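Local coordinates for protein oxygenase-reductase (Streptomyces fradiae, PDB 4OSP) that reduces the C-6 ketone of angucyclinones in urdamycin biosynthesis with NADPH, acting as the C-terminal short-chain dehydrogenase/reductase domain of a longer oxygenase-reductase, at residues Val81-Leu84 against Phe85-Leu88; Val139-Ala142 against Leu143-Ile146; Leu182-Ala185 against Lys186-Ser190. All coordinates share one frame; numbering follows the deposited sequence.

Contact 1: residues Val81-Leu84 against Phe85-Leu88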
# COMPACT_ATOMS: atom_id res chain seq x y z
N VAL B 81 -16.91 -27.33 6.01
CA VAL B 81 -16.51 -27.43 4.59
C VAL B 81 -17.14 -28.68 3.98
O VAL B 81 -17.69 -28.63 2.88
CB VAL B 81 -14.97 -27.43 4.40
CG1 VAL B 81 -14.61 -27.59 2.93
CG2 VAL B 81 -14.37 -26.13 4.91
N HIS B 82 -17.10 -29.78 4.73
CA HIS B 82 -17.67 -31.04 4.28
C HIS B 82 -19.13 -30.91 3.83
O HIS B 82 -19.49 -31.29 2.70
CB HIS B 82 -17.55 -32.09 5.38
CG HIS B 82 -17.98 -33.45 4.95
ND1 HIS B 82 -19.17 -34.03 5.36
CD2 HIS B 82 -17.40 -34.35 4.12
CE1 HIS B 82 -19.29 -35.22 4.81
NE2 HIS B 82 -18.24 -35.44 4.05
N GLU B 83 -19.98 -30.38 4.71
CA GLU B 83 -21.40 -30.25 4.40
C GLU B 83 -21.62 -29.27 3.24
O GLU B 83 -22.36 -29.58 2.29
CB GLU B 83 -22.21 -29.83 5.64
CG GLU B 83 -22.07 -30.77 6.83
CD GLU B 83 -22.52 -32.20 6.54
OE1 GLU B 83 -23.57 -32.40 5.89
OE2 GLU B 83 -21.82 -33.14 6.98
N LEU B 84 -20.97 -28.11 3.31
CA LEU B 84 -21.07 -27.14 2.23
C LEU B 84 -20.90 -27.82 0.86
O LEU B 84 -21.78 -27.72 -0.00
CB LEU B 84 -20.05 -26.01 2.41
CG LEU B 84 -19.89 -24.94 1.31
CD1 LEU B 84 -21.22 -24.33 0.88
CD2 LEU B 84 -18.95 -23.84 1.79
N PHE B 85 -19.80 -28.52 0.68
CA PHE B 85 -19.48 -29.05 -0.64
C PHE B 85 -20.29 -30.29 -1.02
O PHE B 85 -20.56 -30.51 -2.20
CB PHE B 85 -17.97 -29.26 -0.79
CG PHE B 85 -17.21 -27.99 -1.04
CD1 PHE B 85 -16.89 -27.14 0.02
CD2 PHE B 85 -16.83 -27.63 -2.33
CE1 PHE B 85 -16.20 -25.96 -0.21
CE2 PHE B 85 -16.13 -26.46 -2.56
CZ PHE B 85 -15.81 -25.62 -1.49
N LEU B 86 -20.71 -31.07 -0.04
CA LEU B 86 -21.66 -32.16 -0.28
C LEU B 86 -22.91 -31.60 -0.95
O LEU B 86 -23.33 -32.07 -2.02
CB LEU B 86 -22.04 -32.83 1.04
CG LEU B 86 -22.67 -34.22 1.02
CD1 LEU B 86 -21.67 -35.28 0.57
CD2 LEU B 86 -23.22 -34.56 2.40
N ALA B 87 -23.47 -30.56 -0.34
CA ALA B 87 -24.67 -29.91 -0.87
C ALA B 87 -24.38 -29.19 -2.18
O ALA B 87 -25.15 -29.27 -3.14
CB ALA B 87 -25.25 -28.96 0.17
N LEU B 88 -23.23 -28.52 -2.25
CA LEU B 88 -22.85 -27.80 -3.45
C LEU B 88 -22.77 -28.74 -4.66
O LEU B 88 -23.32 -28.46 -5.72
CB LEU B 88 -21.52 -27.05 -3.25
CG LEU B 88 -20.97 -26.31 -4.47
CD1 LEU B 88 -21.84 -25.10 -4.77
CD2 LEU B 88 -19.52 -25.90 -4.26
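Residues Val81-Leu84 and Phe85-Leu88 are consecutive turns of the helix 80-96, joined by four i to i+4 bonds from Phe85 N to Val81 O (3.1 Å) through to Leu88 N to Leu84 O (2.8 Å). The Val81 and Phe85 side chains run side by side, one turn apart. CG1 of Val81 lies anti to the backbone N (chi1 177°), and this places it 3.7 Å from CD1 of Phe85. The Phe85 ring also has Val81 O at its edge, in the ring plane, 3.3 Å from CD1. The Leu84 and Phe85 side chains cross at an angle, with Leu84 CG 3.9 Å from Phe85 CD1. On the outer surface, ND1 of His82 donates to OE2 of Glu83 (3.2 Å). The carboxylate oxygen lies in the imidazole plane but is itself met from above the carboxylate plane. The bent Glu83 chain also runs beside Leu86. Here Val81, Leu84, Phe85 and Leu88 face the protein, and His82, Glu83 and Leu86 face outward. The inward set packs on helix 121-142 (Phe137, Ile138, Arg141) and on the sheet (Val71, Ala44), as a helix flanking the Rossmann-fold sheet. The charge of Glu83 would probably favour a protonated His82, and their bond would restrict the rotation of the imidazole.

Contact 2: residues Val139-Ala142 against Leu143-Ile146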
# COMPACT_ATOMS: atom_id res chain seq x y z
N VAL B 139 -11.48 -22.47 -0.06
CA VAL B 139 -10.63 -22.32 -1.22
C VAL B 139 -9.93 -23.64 -1.51
O VAL B 139 -9.90 -24.11 -2.65
CB VAL B 139 -9.59 -21.20 -1.03
CG1 VAL B 139 -8.60 -21.19 -2.19
CG2 VAL B 139 -10.27 -19.85 -0.90
N GLN B 140 -9.38 -24.25 -0.47
CA GLN B 140 -8.62 -25.48 -0.64
C GLN B 140 -9.49 -26.56 -1.27
O GLN B 140 -9.10 -27.19 -2.26
CB GLN B 140 -8.07 -25.96 0.70
CG GLN B 140 -7.13 -27.16 0.58
CD GLN B 140 -6.77 -27.73 1.92
OE1 GLN B 140 -7.58 -28.41 2.55
NE2 GLN B 140 -5.55 -27.46 2.38
N ARG B 141 -10.67 -26.77 -0.71
CA ARG B 141 -11.59 -27.75 -1.23
C ARG B 141 -12.11 -27.35 -2.63
O ARG B 141 -12.23 -28.21 -3.52
CB ARG B 141 -12.73 -27.99 -0.24
CG ARG B 141 -13.84 -28.93 -0.70
CD ARG B 141 -13.41 -30.40 -0.79
NE ARG B 141 -14.22 -31.09 -1.80
CZ ARG B 141 -15.35 -31.73 -1.53
NH1 ARG B 141 -15.80 -31.79 -0.29
NH2 ARG B 141 -16.04 -32.31 -2.49
N ALA B 142 -12.36 -26.06 -2.85
CA ALA B 142 -12.90 -25.61 -4.15
C ALA B 142 -11.94 -25.78 -5.33
O ALA B 142 -12.39 -25.89 -6.48
CB ALA B 142 -13.40 -24.17 -4.07
N LEU B 143 -10.63 -25.78 -5.06
CA LEU B 143 -9.63 -25.95 -6.12
C LEU B 143 -9.87 -27.20 -6.94
O LEU B 143 -9.52 -27.26 -8.12
CB LEU B 143 -8.21 -25.99 -5.56
CG LEU B 143 -7.63 -24.76 -4.83
CD1 LEU B 143 -6.16 -25.02 -4.57
CD2 LEU B 143 -7.81 -23.47 -5.62
N THR B 144 -10.49 -28.20 -6.33
CA THR B 144 -10.83 -29.43 -7.03
C THR B 144 -11.95 -29.23 -8.06
O THR B 144 -12.10 -30.04 -8.98
CB THR B 144 -11.24 -30.55 -6.06
OG1 THR B 144 -11.62 -31.70 -6.81
CG2 THR B 144 -12.42 -30.13 -5.20
N LEU B 145 -12.73 -28.16 -7.91
CA LEU B 145 -13.89 -27.94 -8.78
C LEU B 145 -13.69 -26.79 -9.76
O LEU B 145 -14.28 -26.78 -10.84
CB LEU B 145 -15.14 -27.71 -7.94
CG LEU B 145 -15.47 -28.74 -6.85
CD1 LEU B 145 -16.72 -28.34 -6.09
CD2 LEU B 145 -15.64 -30.14 -7.44
N ILE B 146 -12.86 -25.81 -9.40
CA ILE B 146 -12.63 -24.64 -10.25
C ILE B 146 -11.75 -24.98 -11.45
O ILE B 146 -10.64 -25.48 -11.28
CB ILE B 146 -12.04 -23.45 -9.46
CG1 ILE B 146 -12.98 -23.06 -8.30
CG2 ILE B 146 -11.76 -22.27 -10.40
CD1 ILE B 146 -12.34 -22.17 -7.27
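Ala142, Leu143 and Arg141 carry most of this contact, near the C-terminal end of helix 121-142, where the chain turns toward strand 151-155. Ala142 is central. Ala142 O takes two backbone N-H groups, from Leu145 N at 2.7 Å and from Ile146 N at 3.0 Å. The Ile146 donor lies nearly in line with the carbonyl, whereas the Leu145 donor stands above the carbonyl plane, so one oxygen grips two successive residues of the turn. CB of Ala142 meets the end of Ile146, 3.9 Å from its CD1. CG1 of Ile146 is anti to its carbonyl carbon (chi1 -58°), which directs CG1 toward Ala142 O, 3.4 Å away. Leu143 N bonds to Val139 O at 3.0 Å, with a weak second bond to Gln140 O. The Leu143 side chain crosses that of Val139 at a slant. Its CG approaches Val139 O to 3.2 Å, and its CD2 lies 4.2 Å from Val139 CG1. Arg141 runs alongside Thr144, but the fit of the Thr144 methyl to the guanidinium edge is doubtful.

Gln140 NE2 donates to Val119 O and Pro116 O of the second subunit, so the end of the helix also borders that subunit, where Leu143 packs on Glu117. The far end of Arg141 is held by a salt bridge from NH2 to Glu89 of helix 80-96. Ala142 packs on Phe85 of that same helix and on Leu104 of strand 103-106, while Leu143 faces Phe184 of helix 168-187.

Contact 3: residues Leu182-Ala185 against Lys186-Ser190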
# COMPACT_ATOMS: atom_id res chain seq x y z
N LEU B 182 -3.48 -12.63 -1.92
CA LEU B 182 -2.10 -12.42 -2.41
C LEU B 182 -1.40 -13.73 -2.85
O LEU B 182 -0.91 -13.83 -3.96
CB LEU B 182 -1.26 -11.68 -1.35
CG LEU B 182 0.22 -11.40 -1.64
CD1 LEU B 182 0.36 -10.27 -2.65
CD2 LEU B 182 0.98 -11.06 -0.36
N HIS B 183 -1.39 -14.72 -1.97
CA HIS B 183 -0.64 -15.95 -2.18
C HIS B 183 -1.32 -16.93 -3.13
O HIS B 183 -0.66 -17.52 -4.00
CB HIS B 183 -0.30 -16.56 -0.83
CG HIS B 183 0.30 -15.58 0.12
ND1 HIS B 183 1.63 -15.21 0.06
CD2 HIS B 183 -0.25 -14.84 1.11
CE1 HIS B 183 1.87 -14.31 0.99
NE2 HIS B 183 0.75 -14.05 1.63
N PHE B 184 -2.64 -17.07 -3.03
CA PHE B 184 -3.36 -17.89 -4.00
C PHE B 184 -3.37 -17.32 -5.40
O PHE B 184 -3.51 -18.08 -6.37
CB PHE B 184 -4.78 -18.20 -3.54
CG PHE B 184 -4.87 -19.42 -2.69
CD1 PHE B 184 -4.73 -20.67 -3.25
CD2 PHE B 184 -5.06 -19.31 -1.32
CE1 PHE B 184 -4.80 -21.81 -2.47
CE2 PHE B 184 -5.12 -20.45 -0.53
CZ PHE B 184 -4.99 -21.70 -1.10
N ALA B 185 -3.23 -16.01 -5.54
CA ALA B 185 -3.14 -15.40 -6.87
C ALA B 185 -1.84 -15.84 -7.53
O ALA B 185 -1.80 -16.19 -8.73
CB ALA B 185 -3.21 -13.88 -6.78
N LYS B 186 -0.76 -15.82 -6.75
CA LYS B 186 0.51 -16.35 -7.21
C LYS B 186 0.38 -17.85 -7.47
O LYS B 186 0.80 -18.34 -8.52
CB LYS B 186 1.59 -16.07 -6.16
CG LYS B 186 2.95 -16.70 -6.46
CD LYS B 186 3.64 -15.94 -7.56
CE LYS B 186 5.02 -16.49 -7.86
NZ LYS B 186 5.36 -16.17 -9.28
N HIS B 187 -0.21 -18.57 -6.52
CA HIS B 187 -0.28 -20.03 -6.60
C HIS B 187 -1.05 -20.47 -7.83
O HIS B 187 -0.64 -21.40 -8.51
CB HIS B 187 -0.92 -20.61 -5.33
CG HIS B 187 -0.83 -22.11 -5.24
ND1 HIS B 187 0.38 -22.78 -5.20
CD2 HIS B 187 -1.79 -23.06 -5.16
CE1 HIS B 187 0.15 -24.08 -5.11
NE2 HIS B 187 -1.16 -24.27 -5.08
N LEU B 188 -2.14 -19.76 -8.14
CA LEU B 188 -3.07 -20.20 -9.18
C LEU B 188 -2.83 -19.57 -10.55
O LEU B 188 -3.64 -19.72 -11.45
CB LEU B 188 -4.52 -19.99 -8.73
CG LEU B 188 -4.94 -20.68 -7.42
CD1 LEU B 188 -6.37 -20.32 -7.04
CD2 LEU B 188 -4.78 -22.20 -7.53
N GLY B 189 -1.69 -18.88 -10.70
CA GLY B 189 -1.31 -18.24 -11.98
C GLY B 189 -1.24 -19.19 -13.17
O GLY B 189 -1.79 -18.90 -14.25
N SER B 190 -0.60 -20.33 -12.99
CA SER B 190 -0.42 -21.30 -14.07
C SER B 190 -1.74 -21.95 -14.52
O SER B 190 -1.79 -22.61 -15.56
CB SER B 190 0.54 -22.41 -13.63
OG SER B 190 -0.03 -23.13 -12.55
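The Phe184 ring meets His187 and Leu188 obliquely, its CE1 lying 4.2 Å from CD2 of the His187 imidazole. CD1 of Leu188 comes to 4.1 Å from CD1 of Phe184, where the two side chains cross. With chi1 at -58°, Leu188 turns CG back over the preceding turn, 3.1 Å from Phe184 O. The His183 ring carries CG of Leu182 over the centre of one face, 4.2 Å above its plane. The two ring nitrogens of His183 are held, NE2 by Gln179 OE1 and ND1 by Asn164 N of the second subunit, which would fix the ring's rotation. His187 NE2 is hydrogen-bonded to Glu117 of the second subunit, while Leu182 and Ala185 pack on Leu262 of the third.

Backbone bonds hold the last turn: His187 N to His183 O and Leu188 N to Phe184 O, both at 2.8 Å. The second donor stands above the carbonyl plane, as the chain departs from the helix at Leu188. The bond from Lys186 N to Leu182 O, at 3.4 Å, is weak. Ala185 and Leu188 pack on Val195 of the strand 194-204. This is the C-terminal end of the helix in the beta-alpha-beta unit 151-155, 168-187, 194-204, part of the Rossmann fold of short-chain dehydrogenases/reductases.

Overall arrangement
The contacts follow one another along the chain of the Rossmann fold: on helix 80-96, at the end of helix 121-142 with the loop that follows, and at the end of helix 168-187. The centres of contacts 1 and 2 are about 12 Å apart, and those of contacts 2 and 3 about 13 Å. Contacts 1 and 3 are about 24 Å apart between centres and do not touch. Contact 2 therefore bridges them: Phe85 packs on Arg141 and Leu145, while Phe184 packs on Val139, and Leu188 on Leu143. Contact 1 lies near Leu75 of the NADP(+) site. The three helices thus form a connected packing layer, which meets the second subunit at contacts 2 and 3, where Glu117 touches both.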